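Local coordinates for protein aminoacyltransferase FemA (Staphylococcus aureus, PDB 1LRZ) that catalyses the addition of glycines 2 and 3 to the pentaglycine interpeptide bridge of peptidoglycan, using glycyl-tRNA(Gly) as donor, at residues A[4-9]-A[44-49]; A[110-115]-A[126-131]. One frame throughout, in Å; residues are numbered along the deposited sequence.

Interaction 1: A[4-9]-A[44-49]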
ATOM      1  N   THR A   4      16.126  24.297 -11.973  1.00 27.20           N
ATOM      2  CA  THR A   4      16.931  23.642 -12.988  1.00 26.81           C
ATOM      3  C   THR A   4      16.519  22.185 -13.194  1.00 24.62           C
ATOM      4  O   THR A   4      15.625  21.681 -12.516  1.00 22.34           O
ATOM      5  CB  THR A   4      18.428  23.694 -12.599  1.00 30.50           C
ATOM      6  OG1 THR A   4      19.215  23.118 -13.647  1.00 34.68           O
ATOM      7  CG2 THR A   4      18.677  22.917 -11.310  1.00 30.86           C
ATOM      8  N   ASN A   5      17.154  21.525 -14.157  1.00 22.91           N
ATOM      9  CA  ASN A   5      16.893  20.119 -14.413  1.00 24.03           C
ATOM     10  C   ASN A   5      17.830  19.371 -13.472  1.00 24.72           C
ATOM     11  O   ASN A   5      18.892  19.882 -13.125  1.00 23.74           O
ATOM     12  CB  ASN A   5      17.206  19.771 -15.868  1.00 24.17           C
ATOM     13  CG  ASN A   5      16.082  20.155 -16.805  1.00 28.10           C
ATOM     14  OD1 ASN A   5      15.058  19.466 -16.888  1.00 29.34           O
ATOM     15  ND2 ASN A   5      16.251  21.266 -17.499  1.00 26.78           N
ATOM     16  N   LEU A   6      17.441  18.173 -13.057  1.00 23.09           N
ATOM     17  CA  LEU A   6      18.256  17.382 -12.147  1.00 22.01           C
ATOM     18  C   LEU A   6      18.657  16.076 -12.813  1.00 22.91           C
ATOM     19  O   LEU A   6      17.948  15.575 -13.692  1.00 22.73           O
ATOM     20  CB  LEU A   6      17.463  17.051 -10.872  1.00 20.74           C
ATOM     21  CG  LEU A   6      16.838  18.158 -10.015  1.00 20.55           C
ATOM     22  CD1 LEU A   6      16.078  17.510  -8.866  1.00 17.47           C
ATOM     23  CD2 LEU A   6      17.928  19.106  -9.472  1.00 17.39           C
ATOM     24  N   THR A   7      19.790  15.522 -12.396  1.00 21.23           N
ATOM     25  CA  THR A   7      20.228  14.235 -12.926  1.00 23.76           C
ATOM     26  C   THR A   7      19.416  13.208 -12.144  1.00 21.59           C
ATOM     27  O   THR A   7      18.897  13.516 -11.073  1.00 21.99           O
ATOM     28  CB  THR A   7      21.707  13.985 -12.644  1.00 26.17           C
ATOM     29  OG1 THR A   7      21.900  13.849 -11.230  1.00 20.56           O
ATOM     30  CG2 THR A   7      22.553  15.165 -13.170  1.00 25.74           C
ATOM     31  N   ALA A   8      19.308  11.993 -12.664  1.00 22.26           N
ATOM     32  CA  ALA A   8      18.548  10.952 -11.989  1.00 23.14           C
ATOM     33  C   ALA A   8      19.111  10.680 -10.595  1.00 25.60           C
ATOM     34  O   ALA A   8      18.361  10.443  -9.641  1.00 25.35           O
ATOM     35  CB  ALA A   8      18.560   9.667 -12.830  1.00 20.81           C
ATOM     36  N   LYS A   9      20.434  10.714 -10.479  1.00 25.56           N
ATOM     37  CA  LYS A   9      21.091  10.459  -9.204  1.00 27.48           C
ATOM     38  C   LYS A   9      20.705  11.518  -8.169  1.00 26.98           C
ATOM     39  O   LYS A   9      20.328  11.193  -7.046  1.00 28.68           O
ATOM     40  CB  LYS A   9      22.609  10.427  -9.410  1.00 31.67           C
ATOM     41  CG  LYS A   9      23.409  10.158  -8.149  1.00 37.43           C
ATOM     42  CD  LYS A   9      24.907  10.298  -8.413  1.00 43.61           C
ATOM     43  CE  LYS A   9      25.714  10.303  -7.124  1.00 47.41           C
ATOM     44  NZ  LYS A   9      27.152  10.589  -7.399  1.00 49.27           N
ATOM     45  N   GLY A  44      13.887  20.688 -10.512  1.00 17.07           N
ATOM     46  CA  GLY A  44      14.030  20.933  -9.095  1.00 20.14           C
ATOM     47  C   GLY A  44      14.669  22.280  -8.826  1.00 22.86           C
ATOM     48  O   GLY A  44      14.821  23.104  -9.730  1.00 23.57           O
ATOM     49  N   ILE A  45      15.033  22.503  -7.573  1.00 21.76           N
ATOM     50  CA  ILE A  45      15.682  23.738  -7.169  1.00 23.46           C
ATOM     51  C   ILE A  45      16.933  23.357  -6.401  1.00 26.53           C
ATOM     52  O   ILE A  45      16.932  22.396  -5.624  1.00 25.37           O
ATOM     53  CB  ILE A  45      14.785  24.588  -6.229  1.00 23.61           C
ATOM     54  CG1 ILE A  45      13.515  25.028  -6.955  1.00 23.04           C
ATOM     55  CG2 ILE A  45      15.558  25.810  -5.728  1.00 22.58           C
ATOM     56  CD1 ILE A  45      12.482  25.645  -6.044  1.00 21.71           C
ATOM     57  N   LYS A  46      18.008  24.093  -6.644  1.00 28.52           N
ATOM     58  CA  LYS A  46      19.256  23.872  -5.938  1.00 29.11           C
ATOM     59  C   LYS A  46      19.585  25.175  -5.246  1.00 31.44           C
ATOM     60  O   LYS A  46      19.242  26.247  -5.747  1.00 30.47           O
ATOM     61  CB  LYS A  46      20.375  23.521  -6.902  1.00 31.50           C
ATOM     62  CG  LYS A  46      20.333  22.100  -7.432  1.00 33.86           C
ATOM     63  CD  LYS A  46      21.576  21.838  -8.250  1.00 33.22           C
ATOM     64  CE  LYS A  46      21.678  20.401  -8.661  1.00 33.43           C
ATOM     65  NZ  LYS A  46      23.042  20.131  -9.169  1.00 35.87           N
ATOM     66  N   ASN A  47      20.232  25.088  -4.089  1.00 32.86           N
ATOM     67  CA  ASN A  47      20.614  26.293  -3.360  1.00 38.69           C
ATOM     68  C   ASN A  47      22.044  26.688  -3.746  1.00 41.00           C
ATOM     69  O   ASN A  47      22.602  26.169  -4.719  1.00 40.50           O
ATOM     70  CB  ASN A  47      20.531  26.068  -1.846  1.00 37.71           C
ATOM     71  CG  ASN A  47      21.491  24.998  -1.358  1.00 36.49           C
ATOM     72  OD1 ASN A  47      22.444  24.636  -2.049  1.00 35.21           O
ATOM     73  ND2 ASN A  47      21.250  24.496  -0.155  1.00 36.67           N
ATOM     74  N   ASN A  48      22.630  27.597  -2.971  1.00 45.36           N
ATOM     75  CA  ASN A  48      23.982  28.083  -3.220  1.00 49.82           C
ATOM     76  C   ASN A  48      25.044  26.988  -3.142  1.00 50.34           C
ATOM     77  O   ASN A  48      26.058  27.056  -3.836  1.00 51.12           O
ATOM     78  CB  ASN A  48      24.334  29.193  -2.222  1.00 52.93           C
ATOM     79  CG  ASN A  48      23.386  30.375  -2.306  1.00 57.22           C
ATOM     80  OD1 ASN A  48      23.167  30.934  -3.384  1.00 60.59           O
ATOM     81  ND2 ASN A  48      22.819  30.766  -1.166  1.00 58.55           N
ATOM     82  N   ASN A  49      24.813  25.989  -2.295  1.00 50.70           N
ATOM     83  CA  ASN A  49      25.765  24.892  -2.131  1.00 51.01           C
ATOM     84  C   ASN A  49      25.529  23.764  -3.115  1.00 49.81           C
ATOM     85  O   ASN A  49      25.998  22.646  -2.905  1.00 49.78           O
ATOM     86  CB  ASN A  49      25.693  24.310  -0.718  1.00 54.06           C
ATOM     87  CG  ASN A  49      25.930  25.345   0.350  1.00 58.87           C
ATOM     88  OD1 ASN A  49      26.887  26.113   0.282  1.00 61.16           O
ATOM     89  ND2 ASN A  49      25.057  25.368   1.359  1.00 60.59           N
TER
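Thr4 and Gly44 form a hydrogen-bonded antiparallel pair between the outermost strand 2-5 and strand 39-46, at one margin of a mixed sheet. The strand and helix order here is consistent with the GNAT-like architecture of FemABX proteins, whose first strand is joined to the second through two helices. Two backbone bonds make the pair. Thr4 N donates to Gly44 O at 2.9 Å with an N-H...O angle of 161°, and Gly44 N returns a more bent bond to Thr4 O, 2.8 Å long and 141° at the hydrogen. Backbone bonds of Lys46 to Lys2 and of Leu6 to Leu42 continue the pairing in both directions.

The apolar part of the contact centres on Leu6, just beyond the strand. Its CG stands anti to the carbonyl carbon (chi1 -56°) and rests 3.9 Å from Gly44 N, while the CD1 branch lies against the bare backbone at 4.0 Å from Gly44 CA. With no side chain at Gly44, the leucine can pack directly on the strand; Val52 and Ala55 of the next strand also touch it. The other branch serves Lys46: the two side chains slide past each other in opposite directions, with Leu6 CD2 4.0 Å from Lys46 CE. Thr4 CG2 adds a looser touch, 4.3 Å from Lys46 CG.

Glu10 serves both segments: OE1 accepts a hydrogen bond from the backbone N of Thr7, the N-cap residue of helix 8-16, and OE2 forms a salt bridge with NZ of the extended Lys46 chain.

Interaction 2: A[110-115]-A[126-131]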
ATOM      1  N   TYR A 110       1.407  15.477  -2.984  1.00 17.09           N
ATOM      2  CA  TYR A 110       1.231  14.502  -1.908  1.00 16.70           C
ATOM      3  C   TYR A 110       1.327  15.361  -0.646  1.00 16.31           C
ATOM      4  O   TYR A 110       2.309  15.305   0.093  1.00 15.01           O
ATOM      5  CB  TYR A 110       2.387  13.496  -1.976  1.00 13.08           C
ATOM      6  CG  TYR A 110       2.166  12.191  -1.231  1.00 15.04           C
ATOM      7  CD1 TYR A 110       3.232  11.317  -1.014  1.00 10.69           C
ATOM      8  CD2 TYR A 110       0.900  11.819  -0.766  1.00 13.07           C
ATOM      9  CE1 TYR A 110       3.057  10.101  -0.366  1.00 14.83           C
ATOM     10  CE2 TYR A 110       0.711  10.593  -0.099  1.00 16.48           C
ATOM     11  CZ  TYR A 110       1.796   9.741   0.089  1.00 17.13           C
ATOM     12  OH  TYR A 110       1.636   8.524   0.701  1.00 16.65           O
ATOM     13  N   LEU A 111       0.289  16.165  -0.430  1.00 14.76           N
ATOM     14  CA  LEU A 111       0.227  17.120   0.673  1.00 15.63           C
ATOM     15  C   LEU A 111      -1.055  16.962   1.485  1.00 12.20           C
ATOM     16  O   LEU A 111      -2.142  17.197   0.968  1.00 15.92           O
ATOM     17  CB  LEU A 111       0.274  18.542   0.081  1.00 14.36           C
ATOM     18  CG  LEU A 111       0.226  19.745   1.026  1.00 15.87           C
ATOM     19  CD1 LEU A 111       1.441  19.703   1.930  1.00 11.74           C
ATOM     20  CD2 LEU A 111       0.203  21.052   0.218  1.00 14.13           C
ATOM     21  N   PRO A 112      -0.942  16.586   2.767  1.00 14.56           N
ATOM     22  CA  PRO A 112      -2.136  16.415   3.599  1.00 14.47           C
ATOM     23  C   PRO A 112      -2.940  17.700   3.716  1.00 15.77           C
ATOM     24  O   PRO A 112      -2.383  18.800   3.728  1.00 15.19           O
ATOM     25  CB  PRO A 112      -1.574  15.987   4.957  1.00 12.23           C
ATOM     26  CG  PRO A 112      -0.266  15.347   4.613  1.00 15.33           C
ATOM     27  CD  PRO A 112       0.277  16.267   3.532  1.00 13.37           C
ATOM     28  N   TYR A 113      -4.254  17.528   3.828  1.00 15.57           N
ATOM     29  CA  TYR A 113      -5.198  18.621   3.975  1.00 16.71           C
ATOM     30  C   TYR A 113      -5.885  18.459   5.336  1.00 16.45           C
ATOM     31  O   TYR A 113      -5.793  19.335   6.197  1.00 17.09           O
ATOM     32  CB  TYR A 113      -6.227  18.563   2.838  1.00 14.87           C
ATOM     33  CG  TYR A 113      -7.473  19.394   3.058  1.00 18.21           C
ATOM     34  CD1 TYR A 113      -7.394  20.706   3.559  1.00 17.88           C
ATOM     35  CD2 TYR A 113      -8.729  18.884   2.741  1.00 18.61           C
ATOM     36  CE1 TYR A 113      -8.534  21.481   3.741  1.00 17.80           C
ATOM     37  CE2 TYR A 113      -9.885  19.653   2.915  1.00 19.28           C
ATOM     38  CZ  TYR A 113      -9.780  20.949   3.412  1.00 19.43           C
ATOM     39  OH  TYR A 113     -10.914  21.710   3.563  1.00 19.74           O
ATOM     40  N   GLN A 114      -6.545  17.318   5.523  1.00 16.13           N
ATOM     41  CA  GLN A 114      -7.255  17.005   6.762  1.00 18.22           C
ATOM     42  C   GLN A 114      -7.012  15.553   7.194  1.00 16.43           C
ATOM     43  O   GLN A 114      -6.653  14.706   6.373  1.00 16.06           O
ATOM     44  CB  GLN A 114      -8.771  17.180   6.566  1.00 19.88           C
ATOM     45  CG  GLN A 114      -9.224  18.552   6.132  1.00 23.51           C
ATOM     46  CD  GLN A 114     -10.740  18.664   6.093  1.00 28.67           C
ATOM     47  OE1 GLN A 114     -11.312  19.566   6.704  1.00 26.40           O
ATOM     48  NE2 GLN A 114     -11.399  17.745   5.373  1.00 23.30           N
ATOM     49  N   TYR A 115      -7.238  15.281   8.480  1.00 14.72           N
ATOM     50  CA  TYR A 115      -7.115  13.940   9.052  1.00 15.45           C
ATOM     51  C   TYR A 115      -8.522  13.557   9.492  1.00 16.41           C
ATOM     52  O   TYR A 115      -9.246  14.389  10.028  1.00 16.24           O
ATOM     53  CB  TYR A 115      -6.201  13.950  10.274  1.00 13.91           C
ATOM     54  CG  TYR A 115      -4.803  14.409   9.962  1.00 17.68           C
ATOM     55  CD1 TYR A 115      -4.314  15.624  10.456  1.00 17.91           C
ATOM     56  CD2 TYR A 115      -3.967  13.631   9.163  1.00 18.06           C
ATOM     57  CE1 TYR A 115      -3.014  16.049  10.154  1.00 20.11           C
ATOM     58  CE2 TYR A 115      -2.673  14.042   8.857  1.00 22.39           C
ATOM     59  CZ  TYR A 115      -2.206  15.246   9.351  1.00 19.43           C
ATOM     60  OH  TYR A 115      -0.930  15.633   9.045  1.00 23.70           O
ATOM     61  N   ALA A 126      -4.529  19.604   8.746  1.00 17.92           N
ATOM     62  CA  ALA A 126      -3.082  19.405   8.589  1.00 18.02           C
ATOM     63  C   ALA A 126      -2.267  20.703   8.647  1.00 19.41           C
ATOM     64  O   ALA A 126      -1.033  20.670   8.726  1.00 18.64           O
ATOM     65  CB  ALA A 126      -2.798  18.662   7.273  1.00 16.44           C
ATOM     66  N   GLY A 127      -2.961  21.835   8.591  1.00 20.32           N
ATOM     67  CA  GLY A 127      -2.304  23.132   8.651  1.00 22.79           C
ATOM     68  C   GLY A 127      -1.744  23.642   7.331  1.00 23.52           C
ATOM     69  O   GLY A 127      -0.854  24.495   7.321  1.00 24.58           O
ATOM     70  N   ASN A 128      -2.267  23.138   6.219  1.00 21.02           N
ATOM     71  CA  ASN A 128      -1.784  23.531   4.894  1.00 22.00           C
ATOM     72  C   ASN A 128      -2.830  24.269   4.067  1.00 20.86           C
ATOM     73  O   ASN A 128      -2.674  24.418   2.852  1.00 21.92           O
ATOM     74  CB  ASN A 128      -1.304  22.283   4.123  1.00 19.79           C
ATOM     75  CG  ASN A 128      -0.247  21.497   4.888  1.00 24.57           C
ATOM     76  OD1 ASN A 128       0.649  22.085   5.495  1.00 24.27           O
ATOM     77  ND2 ASN A 128      -0.340  20.166   4.856  1.00 21.67           N
ATOM     78  N   ASP A 129      -3.889  24.731   4.721  1.00 21.23           N
ATOM     79  CA  ASP A 129      -4.970  25.460   4.046  1.00 22.84           C
ATOM     80  C   ASP A 129      -4.465  26.630   3.185  1.00 23.00           C
ATOM     81  O   ASP A 129      -5.051  26.930   2.148  1.00 23.32           O
ATOM     82  CB  ASP A 129      -5.961  26.001   5.083  1.00 23.01           C
ATOM     83  CG  ASP A 129      -6.836  24.914   5.690  1.00 28.00           C
ATOM     84  OD1 ASP A 129      -6.534  23.710   5.521  1.00 25.09           O
ATOM     85  OD2 ASP A 129      -7.834  25.273   6.348  1.00 30.93           O
ATOM     86  N   TRP A 130      -3.394  27.294   3.626  1.00 22.59           N
ATOM     87  CA  TRP A 130      -2.823  28.425   2.888  1.00 25.04           C
ATOM     88  C   TRP A 130      -2.454  28.035   1.455  1.00 24.48           C
ATOM     89  O   TRP A 130      -2.411  28.879   0.550  1.00 23.80           O
ATOM     90  CB  TRP A 130      -1.565  28.945   3.589  1.00 25.69           C
ATOM     91  CG  TRP A 130      -0.441  27.959   3.619  1.00 27.76           C
ATOM     92  CD1 TRP A 130      -0.200  27.020   4.581  1.00 30.68           C
ATOM     93  CD2 TRP A 130       0.566  27.772   2.614  1.00 30.23           C
ATOM     94  NE1 TRP A 130       0.893  26.258   4.237  1.00 29.87           N
ATOM     95  CE2 TRP A 130       1.384  26.700   3.036  1.00 30.88           C
ATOM     96  CE3 TRP A 130       0.860  28.411   1.398  1.00 30.65           C
ATOM     97  CZ2 TRP A 130       2.475  26.241   2.275  1.00 30.25           C
ATOM     98  CZ3 TRP A 130       1.950  27.952   0.641  1.00 28.58           C
ATOM     99  CH2 TRP A 130       2.740  26.880   1.087  1.00 28.74           C
ATOM    100  N   PHE A 131      -2.183  26.753   1.253  1.00 21.48           N
ATOM    101  CA  PHE A 131      -1.801  26.265  -0.062  1.00 21.10           C
ATOM    102  C   PHE A 131      -2.847  26.562  -1.134  1.00 20.93           C
ATOM    103  O   PHE A 131      -2.498  26.954  -2.249  1.00 21.13           O
ATOM    104  CB  PHE A 131      -1.551  24.757  -0.019  1.00 22.46           C
ATOM    105  CG  PHE A 131      -0.927  24.218  -1.267  1.00 19.48           C
ATOM    106  CD1 PHE A 131       0.394  24.526  -1.587  1.00 22.13           C
ATOM    107  CD2 PHE A 131      -1.660  23.414  -2.135  1.00 19.44           C
ATOM    108  CE1 PHE A 131       0.979  24.038  -2.753  1.00 20.00           C
ATOM    109  CE2 PHE A 131      -1.086  22.924  -3.296  1.00 19.80           C
ATOM    110  CZ  PHE A 131       0.238  23.235  -3.610  1.00 17.46           C
TER
HETATM  111  O   HOH W   1      -4.514  21.791   5.634  1.00 15.84           O
HETATM  112  O   HOH W   2       0.091  17.888  10.030  1.00 22.10           O
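At the open end of the β-hairpin formed by strands 112-116 and 122-125, Ala126, just past the second strand, still bonds to Tyr113 through one backbone hydrogen bond before the chain turns toward helix 130-137. Ala126 N donates to Tyr113 O at 2.9 Å, approaching from above the carbonyl plane, 40° out of it. The same oxygen accepts a bond from water 1, which also donates to Asp129 OD1 and accepts from Asn128 N, so one solvent molecule stitches the turn to the strand.

Asn128 makes the side-chain bond of the contact. Its CG is anti to the carbonyl carbon (chi1 -56°), and ND2 reaches Pro112 O at 2.7 Å in an almost straight bond, 170° at the hydrogen, with the acceptor in the plane of the amide. This pins the buried amide, whose ND2 also lies 3.5 Å from Leu111 CD1.

Strand 112-116 carries a classic β-bulge here, in which Tyr113 and Gln114 both face Glu392 of strand 389-393. Gln114 CG covers the centre of one face of the Tyr113 ring, and Asp129 OD1 meets the edge of that ring, 3.5 Å from Tyr113 CE1. The Ala126 methyl touches both Pro112 and Tyr115: Pro112 CB is 3.7 Å from Ala126 CB, and Tyr115 CE1 is 3.9 Å from it. Water 2 joins Tyr115 OH to Ala126 O.

Farther along, Leu111 CD2 sits over one face of the Phe131 ring in a CH-pi contact, 3.8 Å from the ring centroid. Phe397 meets Phe131 edge-to-face, and Val86 of helix 83-98 also touches Phe131.

In the fold
From the N terminus, strand 2-5 leads into helix 8-16 and helix 27-35 before strand 39-46 returns alongside it; interaction 1 closes this loop of 34 residues, nearly half of it helix. The chain then runs through strands 52-63 and 67-78, helix 83-98 and strand 102-107, and leaves that sheet for strand 112-116 of the second one. Interaction 2 closes a much shorter loop, the hairpin with strand 122-125, and ties it to the segment leading into helix 130-137. The two contacts follow in series, neither nested nor crossed, with centres about 26 Å apart. Helix 83-98 touches side chains of both: Ile45 in interaction 1, Trp130 and Phe131 in interaction 2.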